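Local coordinates for protein acyl-homoserine-lactone synthase (Mesorhizobium sp. ORS 3359, PDB 6WNS) that probably makes an N-acyl-homoserine lactone quorum-sensing signal, taking the acyl group from a coenzyme A thioester, at residues 130-135 with 198-203; 54-59 with 136-141; 87-92 with 172-177. All blocks are in the same frame, centred on the assembly; numbering follows the deposited sequence.

Contact 1: 130-135 with 198-203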
loop_
_atom_site.group_PDB
_atom_site.type_symbol
_atom_site.label_atom_id
_atom_site.label_comp_id
_atom_site.label_asym_id
_atom_site.label_seq_id
_atom_site.Cartn_x
_atom_site.Cartn_y
_atom_site.Cartn_z
ATOM N N LEU A 130 -7.111 -5.008 -2.126
ATOM C CA LEU A 130 -8.052 -5.093 -3.284
ATOM C C LEU A 130 -9.486 -5.025 -2.778
ATOM O O LEU A 130 -10.308 -4.335 -3.402
ATOM C CB LEU A 130 -7.859 -6.396 -4.046
ATOM C CG LEU A 130 -6.496 -6.560 -4.696
ATOM C CD1 LEU A 130 -6.377 -7.932 -5.330
ATOM C CD2 LEU A 130 -6.260 -5.449 -5.703
ATOM N N GLU A 131 -9.759 -5.712 -1.675
ATOM C CA GLU A 131 -11.118 -5.771 -1.089
ATOM C C GLU A 131 -11.523 -4.381 -0.586
ATOM O O GLU A 131 -12.684 -3.975 -0.766
ATOM C CB GLU A 131 -11.170 -6.854 -0.014
ATOM C CG GLU A 131 -11.304 -8.232 -0.621
ATOM C CD GLU A 131 -11.594 -9.351 0.401
ATOM O OE1 GLU A 131 -10.945 -10.379 0.321
ATOM O OE2 GLU A 131 -12.526 -9.209 1.224
ATOM N N THR A 132 -10.626 -3.668 0.065
ATOM C CA THR A 132 -10.918 -2.304 0.560
ATOM C C THR A 132 -11.150 -1.398 -0.642
ATOM O O THR A 132 -12.198 -0.626 -0.610
ATOM C CB THR A 132 -9.811 -1.833 1.483
ATOM O OG1 THR A 132 -9.665 -2.878 2.450
ATOM C CG2 THR A 132 -10.114 -0.494 2.117
ATOM N N ALA A 133 -10.308 -1.553 -1.709
ATOM C CA ALA A 133 -10.446 -0.640 -2.865
ATOM C C ALA A 133 -11.804 -0.919 -3.549
ATOM O O ALA A 133 -12.497 0.059 -3.931
ATOM C CB ALA A 133 -9.280 -0.808 -3.803
ATOM N N GLN A 134 -12.173 -2.204 -3.634
ATOM C CA GLN A 134 -13.463 -2.680 -4.189
ATOM C C GLN A 134 -14.582 -1.956 -3.461
ATOM O O GLN A 134 -15.403 -1.296 -4.113
ATOM C CB GLN A 134 -13.635 -4.182 -3.955
ATOM C CG GLN A 134 -14.930 -4.753 -4.565
ATOM C CD GLN A 134 -14.665 -5.560 -5.886
ATOM O OE1 GLN A 134 -14.602 -6.794 -5.836
ATOM N NE2 GLN A 134 -14.758 -4.818 -7.065
ATOM N N SER A 135 -14.589 -2.106 -2.142
ATOM C CA SER A 135 -15.653 -1.600 -1.252
ATOM C C SER A 135 -15.813 -0.091 -1.451
ATOM O O SER A 135 -16.920 0.353 -1.279
ATOM C CB SER A 135 -15.407 -1.948 0.187
ATOM O OG SER A 135 -14.390 -1.131 0.758
ATOM N N ALA A 198 -13.630 -14.294 6.865
ATOM C CA ALA A 198 -13.708 -12.841 6.572
ATOM C C ALA A 198 -12.300 -12.261 6.650
ATOM O O ALA A 198 -11.514 -12.764 7.486
ATOM C CB ALA A 198 -14.631 -12.169 7.550
ATOM N N ILE A 199 -11.976 -11.248 5.828
ATOM C CA ILE A 199 -10.651 -10.577 5.896
ATOM C C ILE A 199 -10.903 -9.149 6.404
ATOM O O ILE A 199 -10.292 -8.781 7.416
ATOM C CB ILE A 199 -9.866 -10.572 4.566
ATOM C CG1 ILE A 199 -9.654 -11.939 3.944
ATOM C CG2 ILE A 199 -8.506 -9.946 4.770
ATOM C CD1 ILE A 199 -8.726 -11.875 2.739
ATOM N N LEU A 200 -11.797 -8.386 5.767
ATOM C CA LEU A 200 -12.122 -6.982 6.177
ATOM C C LEU A 200 -12.958 -6.980 7.455
ATOM O O LEU A 200 -13.955 -7.707 7.474
ATOM C CB LEU A 200 -12.931 -6.283 5.084
ATOM C CG LEU A 200 -12.380 -6.375 3.662
ATOM C CD1 LEU A 200 -13.311 -5.653 2.696
ATOM C CD2 LEU A 200 -10.973 -5.794 3.600
ATOM N N ALA A 201 -12.616 -6.132 8.428
ATOM C CA ALA A 201 -13.517 -5.663 9.515
ATOM C C ALA A 201 -14.370 -4.484 8.996
ATOM O O ALA A 201 -13.987 -3.298 9.176
ATOM C CB ALA A 201 -12.696 -5.301 10.727
ATOM N N ASP A 202 -15.491 -4.834 8.361
ATOM C CA ASP A 202 -16.520 -3.989 7.682
ATOM C C ASP A 202 -17.457 -3.255 8.664
ATOM O O ASP A 202 -17.683 -2.035 8.498
ATOM C CB ASP A 202 -17.469 -4.901 6.891
ATOM C CG ASP A 202 -17.082 -5.264 5.470
ATOM O OD1 ASP A 202 -17.357 -6.401 5.081
ATOM O OD2 ASP A 202 -16.557 -4.385 4.758
ATOM N N GLY A 203 -18.030 -3.971 9.631
ATOM C CA GLY A 203 -19.029 -3.423 10.570
ATOM C C GLY A 203 -19.193 -1.915 10.409
ATOM O O GLY A 203 -20.291 -1.436 10.725
#

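Contact 2: 54-59 with 136-141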
loop_
_atom_site.group_PDB
_atom_site.type_symbol
_atom_site.label_atom_id
_atom_site.label_comp_id
_atom_site.label_asym_id
_atom_site.label_seq_id
_atom_site.Cartn_x
_atom_site.Cartn_y
_atom_site.Cartn_z
ATOM N N HIS A 54 -6.460 13.155 3.739
ATOM C CA HIS A 54 -6.858 12.416 2.518
ATOM C C HIS A 54 -6.313 11.005 2.475
ATOM O O HIS A 54 -6.802 10.190 1.656
ATOM C CB HIS A 54 -6.407 13.166 1.275
ATOM C CG HIS A 54 -7.051 14.491 1.124
ATOM N ND1 HIS A 54 -8.399 14.612 0.886
ATOM C CD2 HIS A 54 -6.553 15.745 1.256
ATOM C CE1 HIS A 54 -8.716 15.891 0.900
ATOM N NE2 HIS A 54 -7.592 16.605 1.114
ATOM N N ALA A 55 -5.402 10.641 3.377
ATOM C CA ALA A 55 -4.828 9.288 3.391
ATOM C C ALA A 55 -5.831 8.274 3.918
ATOM O O ALA A 55 -6.590 8.576 4.871
ATOM C CB ALA A 55 -3.522 9.235 4.160
ATOM N N LEU A 56 -5.752 7.067 3.332
ATOM C CA LEU A 56 -6.368 5.836 3.829
ATOM C C LEU A 56 -5.294 4.856 4.275
ATOM O O LEU A 56 -4.377 4.619 3.528
ATOM C CB LEU A 56 -7.201 5.210 2.707
ATOM C CG LEU A 56 -8.078 6.177 1.911
ATOM C CD1 LEU A 56 -8.786 5.362 0.831
ATOM C CD2 LEU A 56 -9.092 6.860 2.789
ATOM N N TYR A 57 -5.476 4.270 5.452
ATOM C CA TYR A 57 -4.560 3.261 6.038
ATOM C C TYR A 57 -5.297 1.925 6.065
ATOM O O TYR A 57 -6.358 1.737 6.690
ATOM C CB TYR A 57 -4.061 3.726 7.398
ATOM C CG TYR A 57 -3.402 5.072 7.311
ATOM C CD1 TYR A 57 -2.098 5.179 6.858
ATOM C CD2 TYR A 57 -4.103 6.229 7.594
ATOM C CE1 TYR A 57 -1.477 6.424 6.735
ATOM C CE2 TYR A 57 -3.529 7.478 7.414
ATOM C CZ TYR A 57 -2.205 7.575 6.991
ATOM O OH TYR A 57 -1.576 8.769 6.880
ATOM N N VAL A 58 -4.724 0.988 5.343
ATOM C CA VAL A 58 -5.205 -0.408 5.302
ATOM C C VAL A 58 -4.302 -1.279 6.155
ATOM O O VAL A 58 -3.208 -1.654 5.692
ATOM C CB VAL A 58 -5.230 -0.930 3.876
ATOM C CG1 VAL A 58 -5.948 -2.269 3.870
ATOM C CG2 VAL A 58 -5.916 0.074 2.950
ATOM N N LEU A 59 -4.737 -1.544 7.378
ATOM C CA LEU A 59 -3.882 -2.157 8.407
ATOM C C LEU A 59 -4.363 -3.567 8.738
ATOM O O LEU A 59 -5.566 -3.757 9.069
ATOM C CB LEU A 59 -3.899 -1.242 9.610
ATOM C CG LEU A 59 -3.394 0.185 9.290
ATOM C CD1 LEU A 59 -3.349 0.948 10.559
ATOM C CD2 LEU A 59 -2.017 0.125 8.596
ATOM N N LEU A 136 -14.781 0.664 -1.836
ATOM C CA LEU A 136 -14.862 2.156 -1.913
ATOM C C LEU A 136 -15.148 2.686 -3.350
ATOM O O LEU A 136 -15.058 3.978 -3.542
ATOM C CB LEU A 136 -13.532 2.709 -1.377
ATOM C CG LEU A 136 -13.291 2.514 0.123
ATOM C CD1 LEU A 136 -11.915 3.046 0.530
ATOM C CD2 LEU A 136 -14.370 3.171 0.973
ATOM N N GLY A 137 -15.216 1.718 -4.322
ATOM C CA GLY A 137 -15.370 2.029 -5.763
ATOM C C GLY A 137 -14.101 2.588 -6.398
ATOM O O GLY A 137 -14.144 3.289 -7.492
ATOM N N ILE A 138 -12.966 2.309 -5.728
ATOM C CA ILE A 138 -11.636 2.502 -6.361
ATOM C C ILE A 138 -11.529 1.344 -7.356
ATOM O O ILE A 138 -11.864 0.207 -6.925
ATOM C CB ILE A 138 -10.538 2.406 -5.292
ATOM C CG1 ILE A 138 -10.931 3.347 -4.150
ATOM C CG2 ILE A 138 -9.157 2.621 -5.920
ATOM C CD1 ILE A 138 -9.908 3.712 -3.179
ATOM N N ARG A 139 -11.343 1.700 -8.634
ATOM C CA ARG A 139 -11.419 0.725 -9.770
ATOM C C ARG A 139 -9.986 0.344 -10.168
ATOM O O ARG A 139 -9.721 -0.866 -10.612
ATOM C CB ARG A 139 -12.186 1.348 -10.928
ATOM C CG ARG A 139 -13.519 1.928 -10.498
ATOM C CD ARG A 139 -14.647 0.936 -10.673
ATOM N NE ARG A 139 -14.894 0.570 -12.064
ATOM C CZ ARG A 139 -15.610 1.288 -12.931
ATOM N NH1 ARG A 139 -16.121 2.454 -12.574
ATOM N NH2 ARG A 139 -15.768 0.862 -14.169
ATOM N N GLN A 140 -9.051 1.286 -9.983
ATOM C CA GLN A 140 -7.627 0.977 -10.216
ATOM C C GLN A 140 -6.746 1.563 -9.096
ATOM O O GLN A 140 -7.159 2.590 -8.417
ATOM C CB GLN A 140 -7.183 1.502 -11.576
ATOM C CG GLN A 140 -7.998 0.899 -12.738
ATOM C CD GLN A 140 -7.577 1.701 -14.044
ATOM O OE1 GLN A 140 -7.584 2.867 -14.107
ATOM N NE2 GLN A 140 -7.046 1.015 -15.056
ATOM N N ILE A 141 -5.517 1.022 -9.010
ATOM C CA ILE A 141 -4.483 1.471 -8.015
ATOM C C ILE A 141 -3.165 1.683 -8.761
ATOM O O ILE A 141 -2.744 0.662 -9.543
ATOM C CB ILE A 141 -4.283 0.428 -6.905
ATOM C CG1 ILE A 141 -5.529 0.287 -6.033
ATOM C CG2 ILE A 141 -3.055 0.795 -6.056
ATOM C CD1 ILE A 141 -5.696 -1.124 -5.495
#

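Contact 3: 87-92 with 172-177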
loop_
_atom_site.group_PDB
_atom_site.type_symbol
_atom_site.label_atom_id
_atom_site.label_comp_id
_atom_site.label_asym_id
_atom_site.label_seq_id
_atom_site.Cartn_x
_atom_site.Cartn_y
_atom_site.Cartn_z
ATOM N N PRO A 87 7.062 11.603 -11.306
ATOM C CA PRO A 87 6.219 11.741 -12.509
ATOM C C PRO A 87 6.920 11.260 -13.784
ATOM O O PRO A 87 6.260 10.832 -14.760
ATOM C CB PRO A 87 5.963 13.254 -12.540
ATOM C CG PRO A 87 7.114 13.869 -11.780
ATOM C CD PRO A 87 7.366 12.890 -10.649
ATOM N N ILE A 88 8.252 11.259 -13.763
ATOM C CA ILE A 88 9.043 10.763 -14.921
ATOM C C ILE A 88 8.733 9.283 -15.194
ATOM O O ILE A 88 8.786 8.909 -16.377
ATOM C CB ILE A 88 10.551 11.049 -14.812
ATOM C CG1 ILE A 88 11.187 10.815 -16.179
ATOM C CG2 ILE A 88 11.231 10.231 -13.706
ATOM C CD1 ILE A 88 12.497 11.514 -16.370
ATOM N N LEU A 89 8.325 8.492 -14.202
ATOM C CA LEU A 89 8.029 7.041 -14.382
ATOM C C LEU A 89 6.747 6.835 -15.190
ATOM O O LEU A 89 6.521 5.701 -15.671
ATOM C CB LEU A 89 7.882 6.360 -13.025
ATOM C CG LEU A 89 9.175 6.295 -12.196
ATOM C CD1 LEU A 89 8.882 5.753 -10.823
ATOM C CD2 LEU A 89 10.251 5.448 -12.859
ATOM N N ALA A 90 5.870 7.819 -15.225
ATOM C CA ALA A 90 4.611 7.656 -15.983
ATOM C C ALA A 90 4.657 8.558 -17.215
ATOM O O ALA A 90 3.582 8.927 -17.698
ATOM C CB ALA A 90 3.430 7.965 -15.105
ATOM N N GLY A 91 5.850 8.932 -17.674
ATOM C CA GLY A 91 6.022 9.753 -18.891
ATOM C C GLY A 91 5.736 11.227 -18.605
ATOM O O GLY A 91 5.565 12.006 -19.574
ATOM N N GLY A 92 5.672 11.600 -17.335
ATOM C CA GLY A 92 5.477 12.980 -16.847
ATOM C C GLY A 92 4.014 13.217 -16.512
ATOM O O GLY A 92 3.694 14.260 -15.845
ATOM N N GLY A 172 18.568 -0.176 -6.300
ATOM C CA GLY A 172 17.252 -0.750 -6.538
ATOM C C GLY A 172 16.702 -0.187 -7.834
ATOM O O GLY A 172 16.899 1.020 -8.085
ATOM N N ASP A 173 16.048 -1.005 -8.616
ATOM C CA ASP A 173 15.315 -0.508 -9.810
ATOM C C ASP A 173 13.809 -0.399 -9.493
ATOM O O ASP A 173 13.209 -1.314 -8.881
ATOM C CB ASP A 173 15.572 -1.386 -11.035
ATOM C CG ASP A 173 17.030 -1.520 -11.406
ATOM O OD1 ASP A 173 17.853 -0.698 -10.931
ATOM O OD2 ASP A 173 17.352 -2.485 -12.095
ATOM N N ILE A 174 13.179 0.659 -9.987
ATOM C CA ILE A 174 11.758 0.905 -9.711
ATOM C C ILE A 174 11.025 1.172 -11.018
ATOM O O ILE A 174 11.686 1.410 -12.064
ATOM C CB ILE A 174 11.596 2.056 -8.708
ATOM C CG1 ILE A 174 12.147 3.390 -9.216
ATOM C CG2 ILE A 174 12.250 1.650 -7.377
ATOM C CD1 ILE A 174 11.688 4.613 -8.367
ATOM N N ILE A 175 9.705 1.101 -10.923
ATOM C CA ILE A 175 8.794 1.206 -12.104
ATOM C C ILE A 175 7.407 1.615 -11.597
ATOM O O ILE A 175 7.072 1.396 -10.400
ATOM C CB ILE A 175 8.810 -0.087 -12.933
ATOM C CG1 ILE A 175 8.146 0.103 -14.314
ATOM C CG2 ILE A 175 8.217 -1.261 -12.152
ATOM C CD1 ILE A 175 8.753 -0.748 -15.403
ATOM N N ALA A 176 6.670 2.346 -12.425
ATOM C CA ALA A 176 5.268 2.721 -12.188
ATOM C C ALA A 176 4.307 1.733 -12.862
ATOM O O ALA A 176 4.496 1.374 -14.086
ATOM C CB ALA A 176 5.094 4.131 -12.662
ATOM N N LEU A 177 3.271 1.325 -12.124
ATOM C CA LEU A 177 2.225 0.362 -12.571
ATOM C C LEU A 177 0.829 0.957 -12.373
ATOM O O LEU A 177 0.634 1.733 -11.395
ATOM C CB LEU A 177 2.341 -0.843 -11.646
ATOM C CG LEU A 177 3.283 -1.974 -12.015
ATOM C CD1 LEU A 177 4.406 -1.601 -12.969
ATOM C CD2 LEU A 177 3.763 -2.587 -10.749
HETATM O O HOH W 1 7.886 3.444 -15.200
#

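Contact 1: 130-135 with 198-203
Leu200, in the C-terminal tail, lays its forked end on the last turns of helix 121-135, where Glu131 and Thr132 receive it. Helix 121-135 belongs to an α/β fold of the acetyltransferase type, and the tail, backbone-bonded through Ile199 and Ala201 to Ile4 of strand 4-7, lies beside it, meeting the helix by van der Waals contact with no hydrogen bond between the two segments. With CG anti to its own carbonyl carbon (chi1 -50°), Leu200 extends toward the helix and straddles the Glu131 CB, its CD1 3.7 Å and its CD2 3.8 Å from that carbon. CD2 also comes down on Thr132, 3.4 Å from OG1, a hydroxyl already engaged by the carbonyl of Gly128 one turn earlier. The extended Glu131 chain continues past the leucine, so that OE2 lies 3.7 Å from Leu200 CG, while OE1 meets Ile199 CD1 at 3.6 Å, the two side chains crossing at about a right angle. The carboxylate thus rests on aliphatic carbon, and its salt bridge to Arg190 supplies the charge partner. An alanine in place of Leu200 would probably leave the Glu131 CB and the Thr132 OG1 without the methyls that cover them and open a gap between tail and helix. Beyond Leu200 the packing thins out: Ala201, Asp202 and Gly203 are exposed, and Asp202 OD1 stays 6.8 Å from Glu131 OE2. At this open end, Ser135 OG donates a 2.6 Å hydrogen bond to Thr132 O from 21° outside the carbonyl plane.

Contact 2: 54-59 with 136-141
Leu56 and Leu136 reach toward each other tip to tip, joining strand 56-60 to the turn that leads from helix 121-135 into strand 140-146. The backbones are far apart, with 10.9 Å between Leu56 CA and Leu136 CA, and no backbone bond links them. The side chain of Leu56 covers the distance by stretching out. Its CB leaves the strand toward the turn but is still too far away to touch it. CG, set anti to the carbonyl carbon, carries the chain onward without reaching the turn. At the fork the two methyls part: CD1 continues the extended line, anti to CA (chi2 178°), and makes the whole of the contact with the turn, whereas CD2 branches off and meets neither residue there. CD1 lies 3.9 Å from Leu136 CD1, which is likewise the extended methyl of its residue, and approaches Ile138 CD1 more loosely at 4.5 Å. Three methyls therefore form a small apolar junction, with Leu136 at its exposed margin and Ile138 buried. The presentation of Leu136 and Ile138 depends on the helix end between them. Gly137 takes a positive phi (73°) and completes a Schellman motif, which ends the helix and turns the chain toward the next strand. Phe101 of strand 100-108 touches both Leu56 and Ile138, and Leu6 of strand 4-7 touches Leu136. In the sheet, strand 56-60 runs antiparallel between strands 4-7 and 69-75, Leu56 pairing with Leu73 and Tyr57 with Val7; strand 140-146 lies three places along, parallel to 100-108, so the leucine contact passes over the intervening strands beside the end of helix 121-135.

Contact 3: 87-92 with 172-177
Leu89 meets strand 174-180 with two different parts of its side chain. Near the backbone, its CB presses on Ala176 CB at 3.6 Å, the short alanine side chain allowing the loop to come close, with 5.6 Å between Leu89 CA and Ala176 CA. Farther out, Leu89 CD1 lies 3.9 Å from Ile174 CD1, the two side chains crossing at about a right angle. Ile174 does not start out directly toward the loop; its CG1 sits between the backbone N and the carbonyl carbon (chi1 62°), and this rotation brings CD1 round to the leucine. Ile175, between them in the strand, points its CB away, in keeping with the alternation of side chains along a strand. Beside the apolar patch a water links the two backbones: it donates to Leu89 O at 2.7 Å and accepts from Ala176 N at 3.2 Å, giving polar partners to two main-chain groups that do not bond to each other directly. The next shell fixes the loop. Residues 87-89 form a short 3-10 turn, and Pro87 O takes two amides from opposite faces of its plane, Ala90 N at 3.1 Å and Gly92 N at 2.8 Å. Gly91 and Gly92 both have positive phi, which helps the chain curl back on this carbonyl. Around the pair, Val144 of strand 140-146 touches both Leu89 and Ile174, Leu167 adds to the cover of Leu89, and Met82 of helix 81-84 packs on Ala176 and Ala90. Strand 174-180 runs antiparallel between strands 140-146 and 160-162, and the arrangement is that of a connecting loop laid over the later strands of the mixed sheet in an acetyltransferase-like autoinducer synthase.

Overall arrangement
Along the chain the segments interleave: 54-59, 87-92, 130-135, 136-141, 172-177 and 198-203, so each contact crosses the others, and each joins parts of the chain 63 to 80 residues apart. Contacts 1 and 2 are neighbours, their centres 10 Å apart, sharing the passage from helix 121-135 into strand 140-146; Ala133 O probably accepts a hydrogen bond from Ile138 N at 2.9 Å. Contact 3 lies across the chain's centre from contact 1, about 29 Å between centres; its centre is about 20 Å from that of contact 2, though their nearest atoms are about 4 Å apart. Contacts 2 and 3 reach the same mixed sheet through adjacent strands 140-146 and 174-180, while contact 1 attaches the C-terminal tail to the helix leading into it.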